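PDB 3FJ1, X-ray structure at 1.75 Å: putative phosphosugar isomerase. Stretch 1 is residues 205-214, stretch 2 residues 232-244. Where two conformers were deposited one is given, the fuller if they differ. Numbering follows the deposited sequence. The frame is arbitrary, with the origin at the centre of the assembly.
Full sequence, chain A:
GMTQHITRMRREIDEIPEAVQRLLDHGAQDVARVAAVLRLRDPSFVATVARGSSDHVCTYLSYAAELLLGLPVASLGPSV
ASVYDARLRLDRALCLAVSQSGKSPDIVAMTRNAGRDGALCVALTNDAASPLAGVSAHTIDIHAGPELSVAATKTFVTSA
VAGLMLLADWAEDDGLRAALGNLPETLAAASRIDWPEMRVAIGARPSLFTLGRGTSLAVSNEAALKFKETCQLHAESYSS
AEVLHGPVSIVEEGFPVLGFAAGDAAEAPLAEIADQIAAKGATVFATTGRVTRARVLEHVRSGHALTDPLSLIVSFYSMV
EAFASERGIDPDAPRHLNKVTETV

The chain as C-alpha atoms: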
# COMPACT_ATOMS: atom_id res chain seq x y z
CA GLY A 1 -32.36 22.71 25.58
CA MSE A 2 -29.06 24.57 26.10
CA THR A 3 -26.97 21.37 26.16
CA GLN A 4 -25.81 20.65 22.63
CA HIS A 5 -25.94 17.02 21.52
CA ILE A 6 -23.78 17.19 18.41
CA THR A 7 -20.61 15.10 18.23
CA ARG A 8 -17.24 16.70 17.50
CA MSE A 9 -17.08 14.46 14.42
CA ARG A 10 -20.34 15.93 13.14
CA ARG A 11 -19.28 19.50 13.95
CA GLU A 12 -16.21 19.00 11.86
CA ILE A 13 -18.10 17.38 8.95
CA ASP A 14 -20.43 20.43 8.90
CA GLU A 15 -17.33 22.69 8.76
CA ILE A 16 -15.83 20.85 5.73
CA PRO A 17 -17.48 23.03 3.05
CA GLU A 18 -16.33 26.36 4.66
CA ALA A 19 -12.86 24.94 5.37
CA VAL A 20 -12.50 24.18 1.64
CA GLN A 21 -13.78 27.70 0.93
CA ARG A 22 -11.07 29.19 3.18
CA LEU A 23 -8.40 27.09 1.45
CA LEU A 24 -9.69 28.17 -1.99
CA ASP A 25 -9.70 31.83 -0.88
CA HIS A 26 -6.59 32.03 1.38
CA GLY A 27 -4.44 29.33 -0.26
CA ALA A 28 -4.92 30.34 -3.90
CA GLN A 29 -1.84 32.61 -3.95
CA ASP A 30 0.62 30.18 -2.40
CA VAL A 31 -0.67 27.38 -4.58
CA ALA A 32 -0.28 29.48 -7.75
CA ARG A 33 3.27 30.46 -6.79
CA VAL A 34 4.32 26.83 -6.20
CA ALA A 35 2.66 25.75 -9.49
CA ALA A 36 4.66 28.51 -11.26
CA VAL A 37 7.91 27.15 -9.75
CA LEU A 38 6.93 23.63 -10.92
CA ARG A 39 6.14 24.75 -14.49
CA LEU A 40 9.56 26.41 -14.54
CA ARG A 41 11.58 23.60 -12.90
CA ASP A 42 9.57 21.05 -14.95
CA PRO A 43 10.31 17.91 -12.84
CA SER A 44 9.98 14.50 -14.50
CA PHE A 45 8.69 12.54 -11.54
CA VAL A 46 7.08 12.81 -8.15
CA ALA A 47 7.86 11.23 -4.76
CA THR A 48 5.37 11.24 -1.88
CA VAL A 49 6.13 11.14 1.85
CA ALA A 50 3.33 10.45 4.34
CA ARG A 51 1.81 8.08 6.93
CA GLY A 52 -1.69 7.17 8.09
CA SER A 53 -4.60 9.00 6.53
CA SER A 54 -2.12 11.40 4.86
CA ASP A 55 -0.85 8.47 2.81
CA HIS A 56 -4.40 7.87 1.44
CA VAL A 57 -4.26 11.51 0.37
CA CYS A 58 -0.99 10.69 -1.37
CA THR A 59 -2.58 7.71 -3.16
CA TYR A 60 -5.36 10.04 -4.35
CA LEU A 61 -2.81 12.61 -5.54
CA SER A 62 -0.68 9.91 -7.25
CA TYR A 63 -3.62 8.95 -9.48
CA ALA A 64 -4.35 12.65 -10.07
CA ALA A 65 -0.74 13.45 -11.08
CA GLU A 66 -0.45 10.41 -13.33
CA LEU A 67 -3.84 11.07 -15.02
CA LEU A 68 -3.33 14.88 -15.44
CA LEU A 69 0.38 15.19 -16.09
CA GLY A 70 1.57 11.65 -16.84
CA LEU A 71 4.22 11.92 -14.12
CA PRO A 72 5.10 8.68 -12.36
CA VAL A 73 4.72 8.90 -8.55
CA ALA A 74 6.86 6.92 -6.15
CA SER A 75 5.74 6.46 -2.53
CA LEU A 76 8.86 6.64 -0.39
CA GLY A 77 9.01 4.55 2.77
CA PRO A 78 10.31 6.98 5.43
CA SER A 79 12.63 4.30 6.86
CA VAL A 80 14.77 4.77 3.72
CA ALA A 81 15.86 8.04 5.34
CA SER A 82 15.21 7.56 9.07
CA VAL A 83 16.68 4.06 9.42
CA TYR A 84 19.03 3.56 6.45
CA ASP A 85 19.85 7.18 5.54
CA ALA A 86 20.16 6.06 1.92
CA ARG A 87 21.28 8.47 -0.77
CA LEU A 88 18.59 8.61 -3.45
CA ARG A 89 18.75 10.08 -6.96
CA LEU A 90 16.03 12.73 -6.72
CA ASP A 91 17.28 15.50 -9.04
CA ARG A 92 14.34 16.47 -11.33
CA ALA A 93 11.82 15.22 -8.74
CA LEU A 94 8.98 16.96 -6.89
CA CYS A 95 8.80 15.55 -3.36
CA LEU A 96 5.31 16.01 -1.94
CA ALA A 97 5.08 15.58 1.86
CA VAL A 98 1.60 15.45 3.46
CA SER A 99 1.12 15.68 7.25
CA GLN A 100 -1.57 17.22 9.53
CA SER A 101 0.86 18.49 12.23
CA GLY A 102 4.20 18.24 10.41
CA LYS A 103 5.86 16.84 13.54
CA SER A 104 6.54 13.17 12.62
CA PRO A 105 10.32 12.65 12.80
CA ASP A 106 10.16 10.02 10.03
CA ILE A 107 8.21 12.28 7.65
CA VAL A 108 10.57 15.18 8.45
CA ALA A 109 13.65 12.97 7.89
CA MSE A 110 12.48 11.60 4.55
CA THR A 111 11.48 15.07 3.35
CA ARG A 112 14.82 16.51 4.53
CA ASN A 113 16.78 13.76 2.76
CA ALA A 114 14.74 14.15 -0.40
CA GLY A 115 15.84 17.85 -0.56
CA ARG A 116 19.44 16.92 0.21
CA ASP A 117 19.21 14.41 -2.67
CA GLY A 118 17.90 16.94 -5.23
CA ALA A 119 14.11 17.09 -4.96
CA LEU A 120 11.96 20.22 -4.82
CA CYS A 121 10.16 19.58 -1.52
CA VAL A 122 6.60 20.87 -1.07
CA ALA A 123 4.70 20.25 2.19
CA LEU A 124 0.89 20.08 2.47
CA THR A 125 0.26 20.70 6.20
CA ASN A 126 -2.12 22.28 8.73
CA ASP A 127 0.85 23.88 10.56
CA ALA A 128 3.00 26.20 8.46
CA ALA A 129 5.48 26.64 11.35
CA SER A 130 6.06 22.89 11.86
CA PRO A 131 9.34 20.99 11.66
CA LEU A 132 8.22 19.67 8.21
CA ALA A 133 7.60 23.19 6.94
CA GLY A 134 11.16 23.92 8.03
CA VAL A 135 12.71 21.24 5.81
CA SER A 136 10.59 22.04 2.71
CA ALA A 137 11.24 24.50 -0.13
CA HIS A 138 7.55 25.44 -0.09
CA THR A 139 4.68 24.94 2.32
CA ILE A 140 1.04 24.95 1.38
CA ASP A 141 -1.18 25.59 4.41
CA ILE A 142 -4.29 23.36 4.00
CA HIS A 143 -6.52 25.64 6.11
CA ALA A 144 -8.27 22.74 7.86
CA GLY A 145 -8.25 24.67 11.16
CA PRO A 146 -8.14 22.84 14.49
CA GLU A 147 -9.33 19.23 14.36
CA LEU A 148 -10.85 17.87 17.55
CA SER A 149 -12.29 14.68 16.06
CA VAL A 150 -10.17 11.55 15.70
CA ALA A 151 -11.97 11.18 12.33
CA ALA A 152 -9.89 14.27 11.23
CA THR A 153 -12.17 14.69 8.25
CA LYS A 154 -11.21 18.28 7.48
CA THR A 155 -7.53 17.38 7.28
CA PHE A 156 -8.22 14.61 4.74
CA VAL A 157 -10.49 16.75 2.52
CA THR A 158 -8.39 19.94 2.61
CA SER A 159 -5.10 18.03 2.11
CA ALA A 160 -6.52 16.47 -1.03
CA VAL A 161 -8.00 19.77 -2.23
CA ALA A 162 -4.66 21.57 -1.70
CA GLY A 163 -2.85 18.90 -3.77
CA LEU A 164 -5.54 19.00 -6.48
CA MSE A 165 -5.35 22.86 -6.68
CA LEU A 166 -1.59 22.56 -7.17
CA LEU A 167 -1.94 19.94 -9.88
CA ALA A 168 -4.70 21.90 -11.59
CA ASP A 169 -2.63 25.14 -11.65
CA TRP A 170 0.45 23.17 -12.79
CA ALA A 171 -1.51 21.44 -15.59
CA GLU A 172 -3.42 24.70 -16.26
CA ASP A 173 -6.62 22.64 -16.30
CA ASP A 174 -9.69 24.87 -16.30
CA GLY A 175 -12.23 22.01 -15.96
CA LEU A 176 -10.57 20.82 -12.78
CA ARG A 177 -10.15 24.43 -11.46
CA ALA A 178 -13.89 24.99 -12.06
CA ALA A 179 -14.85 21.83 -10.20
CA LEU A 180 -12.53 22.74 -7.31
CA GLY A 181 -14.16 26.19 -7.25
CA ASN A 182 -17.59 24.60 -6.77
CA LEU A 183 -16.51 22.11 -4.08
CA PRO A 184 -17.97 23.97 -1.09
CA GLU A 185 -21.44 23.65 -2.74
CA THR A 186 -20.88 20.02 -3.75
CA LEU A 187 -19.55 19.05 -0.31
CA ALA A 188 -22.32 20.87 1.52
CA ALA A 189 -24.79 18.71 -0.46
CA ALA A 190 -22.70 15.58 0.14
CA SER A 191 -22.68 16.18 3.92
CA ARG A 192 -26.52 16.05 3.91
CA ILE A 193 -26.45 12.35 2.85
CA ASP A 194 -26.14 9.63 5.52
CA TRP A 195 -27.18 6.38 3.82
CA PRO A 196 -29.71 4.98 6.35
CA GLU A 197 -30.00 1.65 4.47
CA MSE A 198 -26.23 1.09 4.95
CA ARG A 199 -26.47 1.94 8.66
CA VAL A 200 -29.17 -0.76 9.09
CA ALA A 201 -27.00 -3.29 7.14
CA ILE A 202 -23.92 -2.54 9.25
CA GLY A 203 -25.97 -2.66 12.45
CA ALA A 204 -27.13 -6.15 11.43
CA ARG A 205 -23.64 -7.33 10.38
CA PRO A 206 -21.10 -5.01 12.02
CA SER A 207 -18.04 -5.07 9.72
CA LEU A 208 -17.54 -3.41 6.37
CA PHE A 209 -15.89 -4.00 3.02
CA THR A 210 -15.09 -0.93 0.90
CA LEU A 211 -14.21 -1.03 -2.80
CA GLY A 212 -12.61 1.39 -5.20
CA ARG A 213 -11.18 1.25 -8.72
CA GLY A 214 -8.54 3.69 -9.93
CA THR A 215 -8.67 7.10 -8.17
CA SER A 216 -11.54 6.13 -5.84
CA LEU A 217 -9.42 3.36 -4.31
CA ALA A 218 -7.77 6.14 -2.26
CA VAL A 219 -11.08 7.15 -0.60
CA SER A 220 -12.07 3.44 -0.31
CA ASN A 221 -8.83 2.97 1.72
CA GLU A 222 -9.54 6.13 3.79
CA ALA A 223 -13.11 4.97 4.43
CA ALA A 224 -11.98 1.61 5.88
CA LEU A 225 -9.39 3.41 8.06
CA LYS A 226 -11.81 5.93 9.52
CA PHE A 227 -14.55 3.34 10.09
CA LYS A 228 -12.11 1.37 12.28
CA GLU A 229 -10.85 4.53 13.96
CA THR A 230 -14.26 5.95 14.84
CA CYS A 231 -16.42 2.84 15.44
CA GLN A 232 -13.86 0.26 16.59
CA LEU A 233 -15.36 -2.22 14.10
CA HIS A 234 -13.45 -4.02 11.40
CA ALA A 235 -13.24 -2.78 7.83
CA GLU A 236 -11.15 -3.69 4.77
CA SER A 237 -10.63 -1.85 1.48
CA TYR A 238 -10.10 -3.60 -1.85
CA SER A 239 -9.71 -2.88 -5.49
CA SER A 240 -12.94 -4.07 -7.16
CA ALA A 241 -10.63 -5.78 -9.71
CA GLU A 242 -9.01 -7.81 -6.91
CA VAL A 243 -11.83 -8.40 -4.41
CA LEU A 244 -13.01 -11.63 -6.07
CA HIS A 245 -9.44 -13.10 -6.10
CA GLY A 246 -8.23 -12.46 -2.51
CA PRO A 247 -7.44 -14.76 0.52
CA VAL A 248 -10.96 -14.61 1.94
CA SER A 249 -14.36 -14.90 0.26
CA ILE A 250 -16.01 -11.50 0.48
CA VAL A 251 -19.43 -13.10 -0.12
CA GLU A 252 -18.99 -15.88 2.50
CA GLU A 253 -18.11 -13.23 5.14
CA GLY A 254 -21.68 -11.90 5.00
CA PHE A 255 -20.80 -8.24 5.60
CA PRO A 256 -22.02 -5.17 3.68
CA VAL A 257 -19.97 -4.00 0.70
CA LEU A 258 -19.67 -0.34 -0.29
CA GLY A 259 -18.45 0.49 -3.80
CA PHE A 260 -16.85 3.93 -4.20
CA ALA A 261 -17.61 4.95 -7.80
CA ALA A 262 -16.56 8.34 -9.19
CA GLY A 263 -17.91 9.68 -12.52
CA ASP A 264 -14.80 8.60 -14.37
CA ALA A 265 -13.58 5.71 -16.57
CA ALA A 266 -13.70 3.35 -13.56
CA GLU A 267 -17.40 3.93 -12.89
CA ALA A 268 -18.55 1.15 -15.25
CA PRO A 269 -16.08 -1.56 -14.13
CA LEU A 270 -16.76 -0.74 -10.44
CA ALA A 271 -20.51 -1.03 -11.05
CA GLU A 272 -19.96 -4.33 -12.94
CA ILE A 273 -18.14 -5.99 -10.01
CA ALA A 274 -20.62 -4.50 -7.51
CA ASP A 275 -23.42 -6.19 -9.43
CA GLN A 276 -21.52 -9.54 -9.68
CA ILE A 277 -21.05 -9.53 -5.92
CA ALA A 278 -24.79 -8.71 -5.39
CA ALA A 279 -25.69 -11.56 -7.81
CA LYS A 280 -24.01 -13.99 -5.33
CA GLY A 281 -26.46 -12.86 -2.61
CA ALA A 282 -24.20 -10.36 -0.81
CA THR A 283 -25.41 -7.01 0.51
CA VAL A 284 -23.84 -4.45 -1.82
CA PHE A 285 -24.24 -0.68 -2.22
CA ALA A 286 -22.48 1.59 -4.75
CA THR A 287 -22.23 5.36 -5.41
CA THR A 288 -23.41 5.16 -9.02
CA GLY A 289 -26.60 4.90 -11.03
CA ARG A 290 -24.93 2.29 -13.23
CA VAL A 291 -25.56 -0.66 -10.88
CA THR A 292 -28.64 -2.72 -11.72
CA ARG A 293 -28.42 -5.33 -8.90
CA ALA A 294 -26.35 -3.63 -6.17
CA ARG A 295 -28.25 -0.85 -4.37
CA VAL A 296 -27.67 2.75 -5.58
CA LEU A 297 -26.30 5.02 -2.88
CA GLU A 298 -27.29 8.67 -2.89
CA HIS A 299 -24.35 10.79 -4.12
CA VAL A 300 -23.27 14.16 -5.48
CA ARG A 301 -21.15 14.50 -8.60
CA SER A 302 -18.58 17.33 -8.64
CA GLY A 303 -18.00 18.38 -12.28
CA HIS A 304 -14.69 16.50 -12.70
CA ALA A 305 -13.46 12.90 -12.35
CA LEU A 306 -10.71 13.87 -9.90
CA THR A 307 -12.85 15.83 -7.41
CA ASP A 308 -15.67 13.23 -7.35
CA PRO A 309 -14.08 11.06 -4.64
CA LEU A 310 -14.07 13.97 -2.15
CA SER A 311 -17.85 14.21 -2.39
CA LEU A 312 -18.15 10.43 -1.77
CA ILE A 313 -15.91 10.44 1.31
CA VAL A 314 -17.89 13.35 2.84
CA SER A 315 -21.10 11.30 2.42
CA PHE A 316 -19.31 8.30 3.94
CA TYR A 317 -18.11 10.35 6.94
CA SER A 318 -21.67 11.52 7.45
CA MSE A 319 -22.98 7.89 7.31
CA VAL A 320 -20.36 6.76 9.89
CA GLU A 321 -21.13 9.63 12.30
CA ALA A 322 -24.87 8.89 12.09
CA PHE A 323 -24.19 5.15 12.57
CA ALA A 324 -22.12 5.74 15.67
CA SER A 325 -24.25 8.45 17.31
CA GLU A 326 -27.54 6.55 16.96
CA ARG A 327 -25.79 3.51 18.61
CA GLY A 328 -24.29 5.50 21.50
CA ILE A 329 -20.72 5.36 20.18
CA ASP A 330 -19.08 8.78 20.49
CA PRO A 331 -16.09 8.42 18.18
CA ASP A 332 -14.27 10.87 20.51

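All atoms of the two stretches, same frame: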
# COMPACT_ATOMS: atom_id res chain seq x y z
N ARG A 205 -24.87 -6.56 10.64
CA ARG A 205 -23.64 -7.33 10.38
C ARG A 205 -22.49 -6.34 10.49
O ARG A 205 -22.07 -5.76 9.49
CB ARG A 205 -23.72 -7.95 8.98
CG ARG A 205 -24.85 -8.98 8.77
CD ARG A 205 -24.66 -10.25 9.61
NE ARG A 205 -23.48 -10.98 9.16
CZ ARG A 205 -22.92 -12.02 9.76
NH1 ARG A 205 -23.41 -12.50 10.90
NH2 ARG A 205 -21.86 -12.59 9.20
N PRO A 206 -22.00 -6.12 11.72
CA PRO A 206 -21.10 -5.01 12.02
C PRO A 206 -19.62 -5.06 11.62
O PRO A 206 -18.74 -4.97 12.45
CB PRO A 206 -21.31 -4.80 13.53
CG PRO A 206 -21.66 -6.10 14.05
CD PRO A 206 -22.36 -6.88 12.94
N SER A 207 -19.37 -5.22 10.33
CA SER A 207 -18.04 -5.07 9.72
C SER A 207 -18.32 -4.53 8.33
O SER A 207 -19.45 -4.64 7.84
CB SER A 207 -17.29 -6.38 9.61
OG SER A 207 -16.78 -6.73 10.86
N LEU A 208 -17.30 -4.04 7.65
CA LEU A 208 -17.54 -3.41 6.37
C LEU A 208 -16.44 -3.65 5.36
O LEU A 208 -15.28 -3.55 5.70
CB LEU A 208 -17.68 -1.91 6.59
CG LEU A 208 -17.87 -1.02 5.35
CD1 LEU A 208 -19.25 -1.29 4.73
CD2 LEU A 208 -17.65 0.45 5.69
N PHE A 209 -16.83 -3.95 4.12
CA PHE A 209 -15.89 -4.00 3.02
C PHE A 209 -16.11 -2.79 2.11
O PHE A 209 -17.24 -2.46 1.76
CB PHE A 209 -16.02 -5.30 2.21
CG PHE A 209 -15.73 -6.53 3.01
CD1 PHE A 209 -14.45 -6.77 3.46
CD2 PHE A 209 -16.73 -7.45 3.27
CE1 PHE A 209 -14.16 -7.92 4.19
CE2 PHE A 209 -16.47 -8.60 4.01
CZ PHE A 209 -15.17 -8.83 4.47
N THR A 210 -15.04 -2.06 1.84
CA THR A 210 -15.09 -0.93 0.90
C THR A 210 -14.33 -1.31 -0.38
O THR A 210 -13.35 -2.06 -0.34
CB THR A 210 -14.53 0.35 1.52
OG1 THR A 210 -13.17 0.13 1.91
CG2 THR A 210 -15.39 0.75 2.75
N LEU A 211 -14.83 -0.81 -1.51
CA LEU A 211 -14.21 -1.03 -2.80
C LEU A 211 -13.96 0.28 -3.51
O LEU A 211 -14.68 1.27 -3.34
CB LEU A 211 -15.09 -1.91 -3.71
CG LEU A 211 -15.60 -3.25 -3.19
CD1 LEU A 211 -16.45 -3.95 -4.32
CD2 LEU A 211 -14.48 -4.14 -2.74
N GLY A 212 -12.93 0.27 -4.34
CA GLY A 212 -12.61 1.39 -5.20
C GLY A 212 -11.97 0.82 -6.46
O GLY A 212 -11.62 -0.34 -6.51
N ARG A 213 -11.85 1.64 -7.48
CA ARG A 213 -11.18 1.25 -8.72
C ARG A 213 -10.54 2.51 -9.29
O ARG A 213 -11.23 3.49 -9.53
CB ARG A 213 -12.18 0.61 -9.69
CG ARG A 213 -11.62 0.15 -11.04
CD ARG A 213 -10.51 -0.90 -10.87
NE ARG A 213 -10.16 -1.60 -12.12
CZ ARG A 213 -8.99 -2.20 -12.32
NH1 ARG A 213 -8.05 -2.16 -11.40
NH2 ARG A 213 -8.74 -2.82 -13.47
N GLY A 214 -9.23 2.47 -9.53
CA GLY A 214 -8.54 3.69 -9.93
C GLY A 214 -8.53 4.72 -8.79
O GLY A 214 -8.33 4.38 -7.62
N GLN A 232 -14.52 1.43 16.00
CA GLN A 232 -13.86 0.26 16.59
C GLN A 232 -14.50 -1.04 16.08
O GLN A 232 -14.71 -1.99 16.85
CB GLN A 232 -13.85 0.36 18.12
CG GLN A 232 -13.09 1.59 18.63
CD GLN A 232 -11.59 1.55 18.28
OE1 GLN A 232 -10.88 0.59 18.63
NE2 GLN A 232 -11.10 2.61 17.62
N LEU A 233 -14.83 -1.05 14.79
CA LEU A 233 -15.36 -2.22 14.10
C LEU A 233 -14.43 -2.44 12.92
O LEU A 233 -13.82 -1.50 12.44
CB LEU A 233 -16.80 -2.00 13.63
CG LEU A 233 -17.88 -1.88 14.71
CD1 LEU A 233 -19.15 -1.37 14.08
CD2 LEU A 233 -18.12 -3.21 15.42
N HIS A 234 -14.37 -3.67 12.44
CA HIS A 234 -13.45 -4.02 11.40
C HIS A 234 -13.93 -3.56 10.03
O HIS A 234 -15.13 -3.62 9.75
CB HIS A 234 -13.24 -5.54 11.38
CG HIS A 234 -12.20 -5.98 10.40
ND1 HIS A 234 -10.90 -5.53 10.44
CD2 HIS A 234 -12.27 -6.84 9.35
CE1 HIS A 234 -10.21 -6.09 9.47
NE2 HIS A 234 -11.02 -6.88 8.78
N ALA A 235 -13.00 -3.08 9.22
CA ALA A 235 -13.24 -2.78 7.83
C ALA A 235 -12.02 -3.11 6.99
O ALA A 235 -10.88 -3.09 7.49
CB ALA A 235 -13.63 -1.32 7.64
N GLU A 236 -12.24 -3.40 5.71
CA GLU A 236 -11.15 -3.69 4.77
C GLU A 236 -11.49 -3.09 3.41
O GLU A 236 -12.63 -3.22 2.96
CB GLU A 236 -10.92 -5.20 4.60
CG GLU A 236 -10.40 -5.93 5.82
CD GLU A 236 -10.37 -7.45 5.62
OE1 GLU A 236 -10.15 -7.92 4.47
OE2 GLU A 236 -10.56 -8.17 6.60
N SER A 237 -10.50 -2.44 2.79
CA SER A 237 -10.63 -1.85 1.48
C SER A 237 -9.96 -2.70 0.38
O SER A 237 -8.82 -3.17 0.54
CB SER A 237 -9.99 -0.46 1.46
OG SER A 237 -10.11 0.10 0.17
N TYR A 238 -10.63 -2.83 -0.75
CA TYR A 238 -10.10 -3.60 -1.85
C TYR A 238 -10.31 -2.92 -3.16
O TYR A 238 -11.29 -2.19 -3.33
CB TYR A 238 -10.86 -4.93 -1.97
CG TYR A 238 -10.65 -5.90 -0.84
CD1 TYR A 238 -11.49 -5.91 0.27
CD2 TYR A 238 -9.66 -6.84 -0.92
CE1 TYR A 238 -11.30 -6.83 1.31
CE2 TYR A 238 -9.46 -7.75 0.07
CZ TYR A 238 -10.27 -7.73 1.19
OH TYR A 238 -10.00 -8.68 2.17
N SER A 239 -9.41 -3.19 -4.11
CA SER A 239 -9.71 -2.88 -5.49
C SER A 239 -10.86 -3.81 -5.89
O SER A 239 -10.81 -5.01 -5.62
CB SER A 239 -8.50 -3.12 -6.41
OG SER A 239 -8.86 -2.94 -7.78
N SER A 240 -11.82 -3.28 -6.63
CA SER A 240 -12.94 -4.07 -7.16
C SER A 240 -12.41 -5.12 -8.18
O SER A 240 -13.04 -6.15 -8.42
CB SER A 240 -13.97 -3.13 -7.78
OG SER A 240 -13.39 -2.33 -8.79
N ALA A 241 -11.26 -4.84 -8.78
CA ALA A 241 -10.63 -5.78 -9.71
C ALA A 241 -9.91 -6.91 -8.98
O ALA A 241 -9.51 -7.88 -9.61
CB ALA A 241 -9.65 -5.04 -10.60
N GLU A 242 -9.68 -6.77 -7.68
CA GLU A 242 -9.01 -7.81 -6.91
C GLU A 242 -9.87 -8.50 -5.88
O GLU A 242 -9.51 -9.58 -5.40
CB GLU A 242 -7.81 -7.18 -6.19
CG GLU A 242 -6.83 -6.53 -7.14
CD GLU A 242 -6.14 -7.51 -8.08
OE1 GLU A 242 -6.12 -8.74 -7.82
OE2 GLU A 242 -5.61 -7.04 -9.12
N VAL A 243 -11.01 -7.90 -5.53
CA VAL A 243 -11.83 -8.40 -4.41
C VAL A 243 -12.29 -9.85 -4.59
O VAL A 243 -12.39 -10.60 -3.60
CB VAL A 243 -13.01 -7.46 -4.11
CG1 VAL A 243 -14.03 -7.47 -5.26
CG2 VAL A 243 -13.65 -7.84 -2.81
N LEU A 244 -12.56 -10.26 -5.82
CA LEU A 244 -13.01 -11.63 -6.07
C LEU A 244 -11.86 -12.65 -6.18
O LEU A 244 -12.11 -13.83 -6.39
CB LEU A 244 -13.87 -11.68 -7.33
CG LEU A 244 -15.14 -10.84 -7.27
CD1 LEU A 244 -15.86 -10.86 -8.61
CD2 LEU A 244 -16.05 -11.31 -6.13
O HOH W 1 -15.72 -5.88 13.64

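Parallel β-strands distant in sequence are joined chiefly by a ladder of backbone hydrogen bonds, and side chains then specialise the two faces. Strands 208-212 and 235-239 of this putative phosphosugar isomerase illustrate the principle. They run parallel at 24°, with Leu208 beside Ala235 and Gly212 beside Ser239. Because paired strands share a direction, the even residues of stretch 1 supply both donor and acceptor: Leu208 N reaches His234 O (3.0 Å) and Glu236 N returns to Leu208 O (3.0 Å); Thr210 N binds Glu236 O and Tyr238 N binds Thr210 O, both at 2.9 Å; Gly212 N meets Tyr238 O at 3.1 Å. The ladder outlasts the second strand, since Ser240 N donates to Gly212 O (2.9 Å). Between these rungs lie CA-H...O contacts, such as Ala235 CA to Leu208 O at 3.0 Å. Before the ladder, a water bridges the stretches, accepting from His234 N (2.9 Å) and hydrogen-bonded to Ser207 OG (3.1 Å).

Side chains alternate between the faces; 766 Å² is buried in all. One carries Leu208, Ala235, Thr210 and Ser237, mostly buried and compact: the CB atoms of Leu208 and Ala235 lie 4.2 Å apart, and Thr210 OG1 packs 3.3 Å from Ser237 CB, its polarity satisfied elsewhere in the structure. The other carries apolar Phe209 and Leu211, suitably buried, and partly exposed Glu236 and Tyr238, whose polar ends pair. Here Phe209 CD1 lies 3.8 Å from Tyr238 CE1, while Leu211 CD2 lies 3.8 Å from both Tyr238 CB and Val243 CG2. Glu236 also bonds within its own stretch, its OE2 accepting from His234 NE2 (2.6 Å) and its OE1 from Tyr238 OH in a very short 2.4 Å bond; OE1 also sits at the edge of the Phe209 ring, 4.0 Å from CE1. Beyond the strands, Arg213 lays one guanidinium face over Ala241, with CZ 3.4 Å from CB, a contact suited to a small methyl group.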